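Local coordinates for putative poly(3-hydroxybutyrate) depolymerase LpqC (Bordetella parapertussis 12822, PDB 3D0K), which probably hydrolyses ester bonds, as a putative poly(3-hydroxybutyrate) depolymerase with an alpha/beta-hydrolase-like fold, at residues A[57-62]-A[68-73]; A[171-176]-A[274-279]. One frame throughout, in Å; residues are numbered along the deposited sequence.

Contact 1 of 2, residues A[57-62]-A[68-73]; sequences VVVQHG and ADYRDF. With FMT (formic acid), chain K; SO4 (sulfate ion), chain G.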
ATOM      1  N   VAL A  57      -5.330   9.731   3.160  1.00 16.88           N
ATOM      2  CA  VAL A  57      -4.827   8.750   2.195  1.00 16.11           C
ATOM      3  C   VAL A  57      -3.380   8.379   2.558  1.00 16.80           C
ATOM      4  O   VAL A  57      -2.517   9.225   2.639  1.00 17.97           O
ATOM      5  CB  VAL A  57      -4.913   9.297   0.754  1.00 16.63           C
ATOM      6  CG1 VAL A  57      -4.431   8.181  -0.199  1.00 14.85           C
ATOM      7  CG2 VAL A  57      -6.389   9.781   0.466  1.00 17.70           C
ATOM      8  N   VAL A  58      -3.130   7.097   2.823  1.00 16.69           N
ATOM      9  CA  VAL A  58      -1.764   6.619   3.114  1.00 16.52           C
ATOM     10  C   VAL A  58      -1.229   6.188   1.724  1.00 17.19           C
ATOM     11  O   VAL A  58      -1.878   5.423   1.037  1.00 16.98           O
ATOM     12  CB  VAL A  58      -1.773   5.473   4.100  1.00 15.38           C
ATOM     13  CG1 VAL A  58      -0.358   4.926   4.353  1.00 15.36           C
ATOM     14  CG2 VAL A  58      -2.410   5.928   5.485  1.00 17.48           C
ATOM     15  N   VAL A  59      -0.075   6.703   1.324  1.00 16.22           N
ATOM     16  CA  VAL A  59       0.475   6.398  -0.014  1.00 16.38           C
ATOM     17  C   VAL A  59       1.802   5.686   0.152  1.00 17.19           C
ATOM     18  O   VAL A  59       2.719   6.243   0.780  1.00 17.16           O
ATOM     19  CB  VAL A  59       0.653   7.718  -0.808  1.00 18.21           C
ATOM     20  CG1 VAL A  59       1.374   7.479  -2.092  1.00 20.15           C
ATOM     21  CG2 VAL A  59      -0.700   8.388  -1.046  1.00 17.24           C
ATOM     22  N   GLN A  60       1.954   4.486  -0.421  1.00 17.35           N
ATOM     23  CA  GLN A  60       3.242   3.783  -0.322  1.00 15.74           C
ATOM     24  C   GLN A  60       4.052   3.788  -1.623  1.00 16.23           C
ATOM     25  O   GLN A  60       3.546   3.343  -2.636  1.00 14.74           O
ATOM     26  CB  GLN A  60       3.062   2.362   0.151  1.00 17.77           C
ATOM     27  CG  GLN A  60       2.497   2.251   1.583  1.00 17.56           C
ATOM     28  CD  GLN A  60       3.484   2.814   2.609  1.00 20.39           C
ATOM     29  OE1 GLN A  60       4.726   2.847   2.372  1.00 25.65           O
ATOM     30  NE2 GLN A  60       2.963   3.234   3.749  1.00 20.52           N
ATOM     31  N   HIS A  61       5.287   4.273  -1.530  1.00 15.75           N
ATOM     32  CA  HIS A  61       6.215   4.496  -2.679  1.00 17.12           C
ATOM     33  C   HIS A  61       6.644   3.167  -3.288  1.00 17.85           C
ATOM     34  O   HIS A  61       6.483   2.116  -2.675  1.00 17.95           O
ATOM     35  CB  HIS A  61       7.450   5.306  -2.200  1.00 18.16           C
ATOM     36  CG  HIS A  61       8.171   4.711  -1.003  1.00 15.57           C
ATOM     37  ND1 HIS A  61       8.710   3.439  -0.994  1.00 18.75           N
ATOM     38  CD2 HIS A  61       8.439   5.233   0.228  1.00 18.25           C
ATOM     39  CE1 HIS A  61       9.273   3.202   0.180  1.00 16.69           C
ATOM     40  NE2 HIS A  61       9.142   4.288   0.925  1.00 18.64           N
ATOM     41  N   GLY A  62       7.215   3.188  -4.494  1.00 18.05           N
ATOM     42  CA  GLY A  62       7.753   1.938  -5.013  1.00 18.93           C
ATOM     43  C   GLY A  62       9.221   1.741  -4.614  1.00 19.70           C
ATOM     44  O   GLY A  62       9.662   2.181  -3.528  1.00 20.03           O
ATOM     45  N   ALA A  68       8.617  11.321  -1.039  1.00 20.15           N
ATOM     46  CA  ALA A  68       8.328  12.753  -1.260  1.00 21.00           C
ATOM     47  C   ALA A  68       7.695  12.950  -2.627  1.00 21.43           C
ATOM     48  O   ALA A  68       6.723  13.702  -2.789  1.00 19.30           O
ATOM     49  CB  ALA A  68       9.606  13.620  -1.074  1.00 20.82           C
ATOM     50  N   ASP A  69       8.230  12.231  -3.619  1.00 21.24           N
ATOM     51  CA  ASP A  69       7.644  12.227  -4.948  1.00 22.52           C
ATOM     52  C   ASP A  69       6.213  11.713  -4.945  1.00 21.81           C
ATOM     53  O   ASP A  69       5.323  12.346  -5.519  1.00 21.61           O
ATOM     54  CB  ASP A  69       8.446  11.316  -5.873  1.00 21.87           C
ATOM     55  CG  ASP A  69       9.730  11.959  -6.396  1.00 26.76           C
ATOM     56  OD1 ASP A  69       9.961  13.186  -6.196  1.00 30.48           O
ATOM     57  OD2 ASP A  69      10.510  11.197  -7.024  1.00 26.19           O
ATOM     58  N   TYR A  70       5.986  10.557  -4.307  1.00 20.51           N
ATOM     59  CA  TYR A  70       4.615  10.009  -4.240  1.00 20.24           C
ATOM     60  C   TYR A  70       3.616  10.946  -3.548  1.00 19.83           C
ATOM     61  O   TYR A  70       2.464  11.108  -3.973  1.00 19.19           O
ATOM     62  CB  TYR A  70       4.637   8.647  -3.586  1.00 19.92           C
ATOM     63  CG  TYR A  70       4.869   7.601  -4.616  1.00 19.66           C
ATOM     64  CD1 TYR A  70       3.801   7.046  -5.292  1.00 21.47           C
ATOM     65  CD2 TYR A  70       6.163   7.239  -5.007  1.00 21.21           C
ATOM     66  CE1 TYR A  70       3.993   6.060  -6.285  1.00 21.88           C
ATOM     67  CE2 TYR A  70       6.387   6.286  -6.024  1.00 19.86           C
ATOM     68  CZ  TYR A  70       5.275   5.694  -6.652  1.00 23.54           C
ATOM     69  OH  TYR A  70       5.424   4.724  -7.632  1.00 22.05           O
ATOM     70  N   ARG A  71       4.086  11.594  -2.490  1.00 18.58           N
ATOM     71  CA  ARG A  71       3.260  12.579  -1.785  1.00 18.72           C
ATOM     72  C   ARG A  71       2.890  13.717  -2.775  1.00 19.07           C
ATOM     73  O   ARG A  71       1.749  14.159  -2.831  1.00 19.59           O
ATOM     74  CB  ARG A  71       4.035  13.094  -0.563  1.00 16.36           C
ATOM     75  CG  ARG A  71       3.376  14.289   0.197  1.00 21.34           C
ATOM     76  CD  ARG A  71       3.680  15.707  -0.394  1.00 19.42           C
ATOM     77  NE  ARG A  71       5.095  15.925  -0.715  1.00 20.01           N
ATOM     78  CZ  ARG A  71       6.076  16.049   0.176  1.00 17.53           C
ATOM     79  NH1 ARG A  71       7.303  16.234  -0.265  1.00 20.65           N
ATOM     80  NH2 ARG A  71       5.842  16.027   1.501  1.00 19.84           N
ATOM     81  N   ASP A  72       3.854  14.136  -3.585  1.00 20.09           N
ATOM     82  CA  ASP A  72       3.625  15.219  -4.593  1.00 20.61           C
ATOM     83  C   ASP A  72       2.580  14.802  -5.631  1.00 20.52           C
ATOM     84  O   ASP A  72       1.767  15.637  -6.090  1.00 21.06           O
ATOM     85  CB  ASP A  72       4.922  15.572  -5.322  1.00 21.54           C
ATOM     86  CG  ASP A  72       5.902  16.410  -4.461  1.00 24.37           C
ATOM     87  OD1 ASP A  72       5.570  16.822  -3.343  1.00 24.57           O
ATOM     88  OD2 ASP A  72       7.033  16.637  -4.932  1.00 30.65           O
ATOM     89  N   PHE A  73       2.616  13.530  -6.045  1.00 19.47           N
ATOM     90  CA  PHE A  73       1.649  13.046  -7.059  1.00 19.51           C
ATOM     91  C   PHE A  73       0.207  13.226  -6.609  1.00 18.84           C
ATOM     92  O   PHE A  73      -0.678  13.404  -7.450  1.00 18.96           O
ATOM     93  CB  PHE A  73       1.806  11.544  -7.331  1.00 19.83           C
ATOM     94  CG  PHE A  73       3.140  11.149  -7.856  1.00 19.87           C
ATOM     95  CD1 PHE A  73       3.969  12.064  -8.493  1.00 20.48           C
ATOM     96  CD2 PHE A  73       3.570   9.812  -7.701  1.00 21.55           C
ATOM     97  CE1 PHE A  73       5.250  11.665  -8.998  1.00 22.34           C
ATOM     98  CE2 PHE A  73       4.830   9.388  -8.206  1.00 23.19           C
ATOM     99  CZ  PHE A  73       5.675  10.335  -8.839  1.00 22.49           C
TER
HETATM  100  C   FMT K 310      12.190  11.511  -2.116  1.00 33.96           C
HETATM  101  O1  FMT K 310      11.548  11.531  -3.226  1.00 30.62           O
HETATM  102  O2  FMT K 310      11.820  11.000  -0.976  1.00 33.68           O
HETATM  103  S   SO4 G 306       8.031   2.915  -9.246  1.00 42.56           S
HETATM  104  O1  SO4 G 306       6.896   2.891 -10.147  1.00 45.38           O
HETATM  105  O2  SO4 G 306       8.644   1.600  -9.211  1.00 42.81           O
HETATM  106  O3  SO4 G 306       9.002   3.904  -9.689  1.00 45.43           O
HETATM  107  O4  SO4 G 306       7.550   3.309  -7.917  1.00 46.01           O
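Strand 56-60 runs out into a turn and comes closest to helix 67-73 where His61 faces Tyr70, their CA atoms 5.9 Å apart, and no hydrogen bond links the two segments. This is the end of a central strand of what appears to be an alpha/beta-hydrolase fold, with the helix following almost at once in the chain. The tyrosine carries nearly all of the contact. Its ring lies with one face under the backbone of His61, whose CA sits 3.8 Å from the ring centroid and 21° off the normal, a CH-pi contact displaced toward the CD2 rim. The CB of His61 also meets Tyr70 CD2, at 3.6 Å, but the imidazole then turns away: chi1 of 54° sets CG between the backbone N and the carbonyl carbon, and His61 ND1 donates to Gly62 O (3.0 Å). NE2 accepts a hydrogen bond from the backbone N of Phe90, so both ring nitrogens are engaged and the imidazole's rotation is restrained. Val59 meets the near end of the tyrosine, its CG1 lying 3.8 Å from Tyr70 CB, with the two side chains crossing at about a right angle; a compact branched residue suits this buried strand position. Phe73 covers the opposite face of the tyrosine ring, placing CE2 over its centre, so the ring is sandwiched within the fold. Farther out, Gly62 N approaches Tyr70 CE2 obliquely. Gly62 has no side chain, and a bound sulfate, probably from the crystallisation liquor, occupies the space beside it, near the putative catalytic residues. In this crystal the hydroxyl has a partner there: Tyr70 OH donates a hydrogen bond of 2.6 Å to sulfate O4, which lies near the plane of the ring at its edge.

Contact 2 of 2, residues A[171-176]-A[274-279]; sequences AANPGW and QAMSQV. With SO4 (sulfate ion), chain E.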
ATOM      1  N   ALA A 171      -3.942  -1.866  -4.449  1.00 17.28           N
ATOM      2  CA  ALA A 171      -2.571  -2.180  -4.736  1.00 19.50           C
ATOM      3  C   ALA A 171      -2.394  -2.047  -6.243  1.00 19.45           C
ATOM      4  O   ALA A 171      -3.110  -2.674  -7.017  1.00 19.00           O
ATOM      5  CB  ALA A 171      -2.225  -3.613  -4.279  1.00 19.55           C
ATOM      6  N   ALA A 172      -1.491  -1.174  -6.660  1.00 18.15           N
ATOM      7  CA  ALA A 172      -1.411  -0.824  -8.047  1.00 17.56           C
ATOM      8  C   ALA A 172      -0.104  -1.373  -8.671  1.00 17.22           C
ATOM      9  O   ALA A 172       0.984  -1.109  -8.149  1.00 16.45           O
ATOM     10  CB  ALA A 172      -1.489   0.713  -8.188  1.00 17.26           C
ATOM     11  N   ASN A 173      -0.186  -2.078  -9.791  1.00 18.00           N
ATOM     12  CA  ASN A 173       1.047  -2.631 -10.444  1.00 17.66           C
ATOM     13  C   ASN A 173       2.088  -3.257  -9.492  1.00 17.36           C
ATOM     14  O   ASN A 173       3.265  -2.948  -9.613  1.00 18.03           O
ATOM     15  CB  ASN A 173       1.784  -1.571 -11.343  1.00 17.87           C
ATOM     16  CG  ASN A 173       0.912  -1.060 -12.490  1.00 19.76           C
ATOM     17  OD1 ASN A 173      -0.002  -1.762 -12.934  1.00 16.34           O
ATOM     18  ND2 ASN A 173       1.137   0.213 -12.917  1.00 21.15           N
ATOM     19  N   PRO A 174       1.682  -4.107  -8.520  1.00 17.72           N
ATOM     20  CA  PRO A 174       2.753  -4.811  -7.793  1.00 17.98           C
ATOM     21  C   PRO A 174       3.646  -5.618  -8.750  1.00 17.45           C
ATOM     22  O   PRO A 174       3.111  -6.226  -9.693  1.00 16.82           O
ATOM     23  CB  PRO A 174       1.981  -5.803  -6.879  1.00 18.79           C
ATOM     24  CG  PRO A 174       0.616  -5.133  -6.689  1.00 18.32           C
ATOM     25  CD  PRO A 174       0.330  -4.507  -8.045  1.00 19.61           C
ATOM     26  N   GLY A 175       4.963  -5.684  -8.464  1.00 16.35           N
ATOM     27  CA  GLY A 175       5.893  -6.463  -9.307  1.00 17.36           C
ATOM     28  C   GLY A 175       5.613  -7.971  -9.217  1.00 17.74           C
ATOM     29  O   GLY A 175       5.788  -8.677 -10.195  1.00 18.85           O
ATOM     30  N   TRP A 176       5.182  -8.462  -8.054  1.00 17.13           N
ATOM     31  CA  TRP A 176       4.789  -9.869  -7.899  1.00 17.73           C
ATOM     32  C   TRP A 176       4.023  -9.992  -6.565  1.00 17.82           C
ATOM     33  O   TRP A 176       3.935  -9.027  -5.822  1.00 17.49           O
ATOM     34  CB  TRP A 176       6.018 -10.821  -7.935  1.00 18.29           C
ATOM     35  CG  TRP A 176       6.791 -10.873  -6.682  1.00 20.56           C
ATOM     36  CD1 TRP A 176       7.505  -9.841  -6.106  1.00 22.90           C
ATOM     37  CD2 TRP A 176       6.974 -12.015  -5.824  1.00 22.02           C
ATOM     38  NE1 TRP A 176       8.090 -10.282  -4.941  1.00 22.83           N
ATOM     39  CE2 TRP A 176       7.813 -11.608  -4.759  1.00 24.53           C
ATOM     40  CE3 TRP A 176       6.546 -13.350  -5.877  1.00 21.83           C
ATOM     41  CZ2 TRP A 176       8.197 -12.478  -3.712  1.00 21.27           C
ATOM     42  CZ3 TRP A 176       6.956 -14.239  -4.824  1.00 22.91           C
ATOM     43  CH2 TRP A 176       7.761 -13.787  -3.776  1.00 23.51           C
ATOM     44  N   GLN A 274       2.755   7.996 -10.854  1.00 21.54           N
ATOM     45  CA  GLN A 274       1.981   9.250 -10.875  1.00 22.13           C
ATOM     46  C   GLN A 274       0.630   9.073 -11.588  1.00 21.66           C
ATOM     47  O   GLN A 274      -0.388   9.513 -11.078  1.00 21.64           O
ATOM     48  CB  GLN A 274       2.763  10.343 -11.602  1.00 22.53           C
ATOM     49  CG  GLN A 274       1.993  11.658 -11.571  1.00 27.43           C
ATOM     50  CD  GLN A 274       2.830  12.851 -11.883  1.00 32.95           C
ATOM     51  OE1 GLN A 274       2.461  13.981 -11.527  1.00 36.79           O
ATOM     52  NE2 GLN A 274       3.961  12.634 -12.550  1.00 31.71           N
ATOM     53  N   ALA A 275       0.630   8.473 -12.789  1.00 21.48           N
ATOM     54  CA  ALA A 275      -0.635   8.223 -13.494  1.00 20.17           C
ATOM     55  C   ALA A 275      -1.538   7.313 -12.647  1.00 20.11           C
ATOM     56  O   ALA A 275      -2.730   7.527 -12.584  1.00 19.25           O
ATOM     57  CB  ALA A 275      -0.395   7.568 -14.851  1.00 19.93           C
HETATM   58  N   MSE A 276      -0.967   6.271 -12.037  1.00 18.71           N
HETATM   59  CA  MSE A 276      -1.764   5.301 -11.316  1.00 19.45           C
HETATM   60  C   MSE A 276      -2.336   5.953 -10.037  1.00 18.72           C
HETATM   61  O   MSE A 276      -3.471   5.656  -9.639  1.00 19.47           O
HETATM   62  CB  MSE A 276      -0.977   4.028 -10.976  1.00 19.35           C
HETATM   63  CG  MSE A 276      -0.480   3.253 -12.230  1.00 21.09           C
HETATM   64 SE   MSE A 276      -2.040   2.446 -13.222  0.75 28.84          SE
HETATM   65  CE  MSE A 276      -2.273   0.938 -11.980  1.00 22.99           C
ATOM     66  N   SER A 277      -1.565   6.857  -9.430  1.00 17.72           N
ATOM     67  CA  SER A 277      -2.051   7.693  -8.329  1.00 18.69           C
ATOM     68  C   SER A 277      -3.291   8.523  -8.727  1.00 18.50           C
ATOM     69  O   SER A 277      -4.267   8.571  -7.977  1.00 18.15           O
ATOM     70  CB  SER A 277      -0.951   8.629  -7.781  1.00 17.84           C
ATOM     71  OG  SER A 277       0.100   7.892  -7.185  1.00 18.24           O
ATOM     72  N   GLN A 278      -3.242   9.195  -9.867  1.00 18.62           N
ATOM     73  CA  GLN A 278      -4.336  10.062 -10.278  1.00 18.73           C
ATOM     74  C   GLN A 278      -5.578   9.264 -10.713  1.00 18.98           C
ATOM     75  O   GLN A 278      -6.722   9.695 -10.515  1.00 19.50           O
ATOM     76  CB  GLN A 278      -3.845  11.018 -11.374  1.00 20.67           C
ATOM     77  CG  GLN A 278      -2.651  11.860 -10.925  1.00 24.32           C
ATOM     78  CD  GLN A 278      -2.699  13.277 -11.439  1.00 37.56           C
ATOM     79  OE1 GLN A 278      -2.612  13.528 -12.650  1.00 40.81           O
ATOM     80  NE2 GLN A 278      -2.827  14.238 -10.509  1.00 43.53           N
ATOM     81  N   VAL A 279      -5.346   8.088 -11.278  1.00 18.39           N
ATOM     82  CA  VAL A 279      -6.442   7.177 -11.610  1.00 18.33           C
ATOM     83  C   VAL A 279      -7.119   6.677 -10.354  1.00 18.09           C
ATOM     84  O   VAL A 279      -8.317   6.592 -10.290  1.00 18.29           O
ATOM     85  CB  VAL A 279      -5.923   6.032 -12.478  1.00 19.51           C
ATOM     86  CG1 VAL A 279      -6.917   4.869 -12.554  1.00 20.28           C
ATOM     87  CG2 VAL A 279      -5.511   6.593 -13.866  1.00 16.07           C
TER
HETATM   88  S   SO4 E 304       8.296  -3.837  -8.330  1.00 31.61           S
HETATM   89  O1  SO4 E 304       7.082  -4.011  -7.530  1.00 29.14           O
HETATM   90  O2  SO4 E 304       9.244  -4.866  -7.877  1.00 34.35           O
HETATM   91  O3  SO4 E 304       8.130  -4.000  -9.746  1.00 34.06           O
HETATM   92  O4  SO4 E 304       9.006  -2.614  -8.020  1.00 36.43           O
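Met276, present as selenomethionine, reaches from helix 273-286 to the end of strand 168-172, where the CA atoms of Ala172 and Met276 are 7.0 Å apart. Its CB points toward the strand, and the chain then bends at both chi2 (-69°) and chi3 (-78°), which folds the tip round the amide of Asn173 instead of extending past it. Met276 CG comes first, 3.5 Å from Asn173 ND2. Met276 SE follows, at 3.9 Å from Asn173 ND2. The terminal CE of Met276 then lies against the amide, 3.7 Å from Asn173 OD1, and also touches the methyl of Ala172, CE to CB 3.9 Å. These are van der Waals contacts: a flexible, unbranched side chain can follow both the small alanine and the flat amide, and the Asn173 and Met276 side chains cross at about a right angle. The amide has its polar bond elsewhere, since Asn173 OD1 accepts from the backbone N of Gly213 on the adjoining strand, and this should limit its rotation. Asn173 itself sits in a left-handed backbone conformation, one that asparagine tolerates well, just where the chain leaves the strand. Its side chain also touches Asp216, while both it and Met276 touch His147. Ser148, His271 and Asp216 have the geometry of a Ser-His-Asp triad, so the arrangement is consistent with packing beside the catalytic site of an alpha/beta hydrolase.

In the fold
Both contacts are buried and join an end of a parallel strand in the same central sheet to a helix, without a hydrogen bond across either. Contact 1 is local, its segments only a few residues apart, whereas contact 2 brings together parts of the chain separated by nearly a hundred residues. In contact 1 one tyrosine ring packs on backbone and aliphatic groups; in contact 2 a flexible selenomethionine chain lies on an amide. Their centres are 11 Å apart and the two helices meet directly, Phe73 CD2 lying 3.6 Å from Gln274 CA. His147, just before the putative nucleophile, is touched by Tyr70 of contact 1 and by Asn173 and Met276 of contact 2.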